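Local coordinates for protein ApaG (PDB 1TZA) that is of unknown function but belongs to the ApaG family, whose domain has an immunoglobulin-like (E-set) beta-sandwich fold, at residues L89-Y100 against N111-T121. Sequence-based numbering, arbitrary orientation.
Sequences LDTPFGIMYGTY and NAIIKPFRLAT
Strands 93-104 and 109-120 form an antiparallel beta hairpin in the immunoglobulin-like sandwich of ApaG, and its Met-96, Tyr-100, Ile-114, Phe-117 and Leu-119 point into the core between the two sheets. Paired backbone bonds join Gly-94 to Leu-119, Met-96 to Phe-117, Gly-98 to Ile-114 and Tyr-100 to Ala-112, while Thr-121 N closes the far end on Pro-92 O. Between Met-96 and Gly-98 the register slips by one residue in a beta bulge, where Lys-115 and Pro-116 lie opposite Tyr-97. Pro-116 CA approaches Met-96 O at 3.0 Å in a CA-H...O contact, and the same oxygen accepts a hydrogen bond from Phe-117 N. Gly-98 adopts backbone angles that would jam a CB against the preceding carbonyl.

On the buried face, Phe-117 sets CG between its backbone N and carbonyl carbon (chi1 59°), which turns the ring back toward Met-96. CB of that selenomethionine lies over one ring face, 3.4 Å from Phe-117 CZ, and the two side chains run side by side. Met-96 SE meets the ring obliquely in a Met-aromatic contact and also touches Leu-119 CD1 at 3.9 Å. Leu-89 CD1 reaches the same methyl, its side chain crossing that of Leu-119 at about a right angle. Val-12 and Thr-14 of strand 8-19 pack against Phe-117 from the other sheet.

The outward face carries Phe-93, which presents a ring edge to Ala-120 CB, and Ile-95, whose CD1 rests 3.7 Å from Arg-118 CB. Toward the turn end of these segments, a water bridges Thr-99 OG1 and Asn-111 OD1. Back in the core, Tyr-100 OH and Tyr-83 OH share a hydrogen bond, while Ile-114 CD1 sits squarely over the centre of the Tyr-100 ring, 3.4 Å from its centroid.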
loop_
_atom_site.group_PDB
_atom_site.type_symbol
_atom_site.label_atom_id
_atom_site.label_comp_id
_atom_site.label_asym_id
_atom_site.label_seq_id
_atom_site.Cartn_x
_atom_site.Cartn_y
_atom_site.Cartn_z
ATOM N N LEU A 89 7.389 -6.758 -3.222
ATOM C CA LEU A 89 8.603 -7.549 -3.427
ATOM C C LEU A 89 8.278 -8.929 -3.966
ATOM O O LEU A 89 7.186 -9.440 -3.737
ATOM C CB LEU A 89 9.373 -7.730 -2.121
ATOM C CG LEU A 89 10.094 -6.542 -1.503
ATOM C CD1 LEU A 89 10.838 -7.033 -0.260
ATOM C CD2 LEU A 89 11.066 -5.927 -2.507
ATOM N N ASP A 90 9.231 -9.534 -4.671
ATOM C CA ASP A 90 9.021 -10.881 -5.188
ATOM C C ASP A 90 9.481 -11.923 -4.166
ATOM O O ASP A 90 9.389 -13.124 -4.415
ATOM C CB ASP A 90 9.732 -11.094 -6.539
ATOM C CG ASP A 90 11.201 -10.722 -6.502
ATOM O OD1 ASP A 90 11.804 -10.704 -5.405
ATOM O OD2 ASP A 90 11.760 -10.458 -7.585
ATOM N N THR A 91 9.980 -11.454 -3.022
ATOM C CA THR A 91 10.414 -12.331 -1.918
ATOM C C THR A 91 9.855 -11.758 -0.610
ATOM O O THR A 91 9.629 -10.561 -0.513
ATOM C CB THR A 91 11.969 -12.418 -1.800
ATOM O OG1 THR A 91 12.524 -11.096 -1.708
ATOM C CG2 THR A 91 12.563 -13.142 -3.010
ATOM N N PRO A 92 9.609 -12.612 0.400
ATOM C CA PRO A 92 9.071 -12.151 1.685
ATOM C C PRO A 92 10.043 -11.334 2.528
ATOM O O PRO A 92 9.699 -10.865 3.618
ATOM C CB PRO A 92 8.653 -13.452 2.373
ATOM C CG PRO A 92 9.634 -14.445 1.835
ATOM C CD PRO A 92 9.682 -14.085 0.367
ATOM N N PHE A 93 11.261 -11.172 2.028
ATOM C CA PHE A 93 12.266 -10.384 2.724
ATOM C C PHE A 93 13.008 -9.530 1.723
ATOM O O PHE A 93 13.216 -9.942 0.583
ATOM C CB PHE A 93 13.286 -11.264 3.438
ATOM C CG PHE A 93 14.425 -10.480 4.037
ATOM C CD1 PHE A 93 14.231 -9.721 5.188
ATOM C CD2 PHE A 93 15.677 -10.461 3.426
ATOM C CE1 PHE A 93 15.275 -8.952 5.723
ATOM C CE2 PHE A 93 16.720 -9.699 3.947
ATOM C CZ PHE A 93 16.520 -8.941 5.100
ATOM N N GLY A 94 13.417 -8.346 2.164
ATOM C CA GLY A 94 14.144 -7.439 1.299
ATOM C C GLY A 94 14.631 -6.242 2.088
ATOM O O GLY A 94 14.307 -6.093 3.271
ATOM N N ILE A 95 15.393 -5.380 1.426
ATOM C CA ILE A 95 15.948 -4.185 2.053
ATOM C C ILE A 95 15.757 -2.928 1.191
ATOM O O ILE A 95 15.754 -2.983 -0.042
ATOM C CB ILE A 95 17.464 -4.361 2.309
ATOM C CG1 ILE A 95 17.703 -5.572 3.207
ATOM C CG2 ILE A 95 18.037 -3.120 2.948
ATOM C CD1 ILE A 95 17.053 -5.470 4.562
HETATM N N MSE A 96 15.596 -1.792 1.855
HETATM C CA MSE A 96 15.441 -0.522 1.161
HETATM C C MSE A 96 16.377 0.535 1.753
HETATM O O MSE A 96 16.651 0.536 2.955
HETATM C CB MSE A 96 13.991 -0.024 1.252
HETATM C CG MSE A 96 13.016 -0.663 0.272
HETATM SE SE MSE A 96 11.252 0.166 0.413
HETATM C CE MSE A 96 11.528 1.786 -0.660
ATOM N N TYR A 97 16.871 1.424 0.903
ATOM C CA TYR A 97 17.740 2.511 1.341
ATOM C C TYR A 97 17.830 3.523 0.206
ATOM O O TYR A 97 17.378 3.248 -0.903
ATOM C CB TYR A 97 19.136 1.982 1.742
ATOM C CG TYR A 97 20.026 1.520 0.606
ATOM C CD1 TYR A 97 20.713 2.437 -0.185
ATOM C CD2 TYR A 97 20.208 0.163 0.346
ATOM C CE1 TYR A 97 21.564 2.014 -1.205
ATOM C CE2 TYR A 97 21.052 -0.272 -0.668
ATOM C CZ TYR A 97 21.724 0.660 -1.437
ATOM O OH TYR A 97 22.552 0.229 -2.443
ATOM N N GLY A 98 18.390 4.695 0.482
ATOM C CA GLY A 98 18.504 5.709 -0.552
ATOM C C GLY A 98 18.695 7.110 -0.001
ATOM O O GLY A 98 19.248 7.289 1.088
ATOM N N THR A 99 18.243 8.108 -0.753
ATOM C CA THR A 99 18.377 9.491 -0.326
ATOM C C THR A 99 17.237 10.360 -0.825
ATOM O O THR A 99 16.532 10.009 -1.766
ATOM C CB THR A 99 19.690 10.110 -0.835
ATOM O OG1 THR A 99 19.693 10.093 -2.262
ATOM C CG2 THR A 99 20.892 9.325 -0.328
ATOM N N TYR A 100 17.067 11.497 -0.163
ATOM C CA TYR A 100 16.057 12.479 -0.511
ATOM C C TYR A 100 16.832 13.712 -0.940
ATOM O O TYR A 100 17.771 14.122 -0.254
ATOM C CB TYR A 100 15.196 12.837 0.706
ATOM C CG TYR A 100 14.223 11.774 1.132
ATOM C CD1 TYR A 100 13.379 11.164 0.207
ATOM C CD2 TYR A 100 14.104 11.411 2.471
ATOM C CE1 TYR A 100 12.430 10.220 0.605
ATOM C CE2 TYR A 100 13.160 10.468 2.886
ATOM C CZ TYR A 100 12.321 9.877 1.943
ATOM O OH TYR A 100 11.362 8.964 2.341
ATOM N N ASN A 111 21.614 16.304 0.644
ATOM C CA ASN A 111 20.895 15.043 0.720
ATOM C C ASN A 111 20.629 14.550 2.130
ATOM O O ASN A 111 21.464 14.694 3.020
ATOM C CB ASN A 111 21.653 13.959 -0.043
ATOM C CG ASN A 111 21.843 14.300 -1.507
ATOM O OD1 ASN A 111 20.878 14.543 -2.238
ATOM N ND2 ASN A 111 23.096 14.321 -1.945
ATOM N N ALA A 112 19.443 13.984 2.318
ATOM C CA ALA A 112 19.040 13.406 3.592
ATOM C C ALA A 112 19.165 11.904 3.353
ATOM O O ALA A 112 18.473 11.349 2.499
ATOM C CB ALA A 112 17.594 13.774 3.918
ATOM N N ILE A 113 20.063 11.255 4.083
ATOM C CA ILE A 113 20.278 9.827 3.920
ATOM C C ILE A 113 19.177 9.004 4.560
ATOM O O ILE A 113 18.675 9.336 5.630
ATOM C CB ILE A 113 21.624 9.388 4.533
ATOM C CG1 ILE A 113 22.754 10.226 3.942
ATOM C CG2 ILE A 113 21.878 7.905 4.247
ATOM C CD1 ILE A 113 24.082 10.035 4.640
ATOM N N ILE A 114 18.806 7.929 3.877
ATOM C CA ILE A 114 17.792 7.013 4.365
ATOM C C ILE A 114 18.513 5.687 4.606
ATOM O O ILE A 114 18.775 4.938 3.668
ATOM C CB ILE A 114 16.667 6.812 3.327
ATOM C CG1 ILE A 114 16.084 8.170 2.918
ATOM C CG2 ILE A 114 15.575 5.942 3.923
ATOM C CD1 ILE A 114 15.331 8.148 1.597
ATOM N N LYS A 115 18.842 5.417 5.865
ATOM C CA LYS A 115 19.543 4.195 6.242
ATOM C C LYS A 115 18.788 2.963 5.783
ATOM O O LYS A 115 17.561 2.980 5.664
ATOM C CB LYS A 115 19.723 4.124 7.764
ATOM C CG LYS A 115 20.458 5.306 8.361
ATOM C CD LYS A 115 21.872 5.429 7.809
ATOM C CE LYS A 115 22.610 6.607 8.452
ATOM N NZ LYS A 115 23.953 6.858 7.842
ATOM N N PRO A 116 19.515 1.870 5.515
ATOM C CA PRO A 116 18.829 0.656 5.076
ATOM C C PRO A 116 17.897 0.097 6.155
ATOM O O PRO A 116 18.243 0.057 7.335
ATOM C CB PRO A 116 19.985 -0.291 4.734
ATOM C CG PRO A 116 21.123 0.208 5.590
ATOM C CD PRO A 116 20.980 1.702 5.470
ATOM N N PHE A 117 16.704 -0.308 5.740
ATOM C CA PHE A 117 15.725 -0.895 6.642
ATOM C C PHE A 117 15.125 -2.107 5.927
ATOM O O PHE A 117 15.078 -2.159 4.698
ATOM C CB PHE A 117 14.637 0.131 7.032
ATOM C CG PHE A 117 13.875 0.704 5.864
ATOM C CD1 PHE A 117 12.774 0.031 5.328
ATOM C CD2 PHE A 117 14.249 1.923 5.309
ATOM C CE1 PHE A 117 12.049 0.571 4.248
ATOM C CE2 PHE A 117 13.535 2.472 4.229
ATOM C CZ PHE A 117 12.431 1.791 3.702
ATOM N N ARG A 118 14.675 -3.077 6.710
ATOM C CA ARG A 118 14.127 -4.315 6.187
ATOM C C ARG A 118 12.645 -4.316 5.894
ATOM O O ARG A 118 11.892 -3.460 6.359
ATOM C CB ARG A 118 14.413 -5.446 7.172
ATOM C CG ARG A 118 14.141 -5.046 8.621
ATOM C CD ARG A 118 12.870 -5.650 9.204
ATOM N NE ARG A 118 13.045 -7.056 9.545
ATOM C CZ ARG A 118 12.410 -7.666 10.540
ATOM N NH1 ARG A 118 11.557 -6.990 11.298
ATOM N NH2 ARG A 118 12.630 -8.953 10.782
ATOM N N LEU A 119 12.252 -5.304 5.101
ATOM C CA LEU A 119 10.868 -5.543 4.747
ATOM C C LEU A 119 10.788 -7.044 4.985
ATOM O O LEU A 119 11.546 -7.801 4.397
ATOM C CB LEU A 119 10.612 -5.205 3.275
ATOM C CG LEU A 119 10.691 -3.720 2.890
ATOM C CD1 LEU A 119 10.457 -3.538 1.393
ATOM C CD2 LEU A 119 9.658 -2.944 3.678
ATOM N N ALA A 120 9.910 -7.480 5.875
ATOM C CA ALA A 120 9.814 -8.904 6.131
ATOM C C ALA A 120 8.432 -9.314 6.594
ATOM O O ALA A 120 7.790 -8.608 7.380
ATOM C CB ALA A 120 10.874 -9.329 7.168
ATOM N N THR A 121 7.967 -10.454 6.091
ATOM C CA THR A 121 6.667 -10.959 6.486
ATOM C C THR A 121 6.869 -11.418 7.914
ATOM O O THR A 121 7.890 -12.009 8.235
ATOM C CB THR A 121 6.222 -12.138 5.605
ATOM O OG1 THR A 121 7.288 -13.093 5.493
ATOM C CG2 THR A 121 5.829 -11.634 4.218
HETATM O O HOH W 1 19.082 12.311 -3.548
#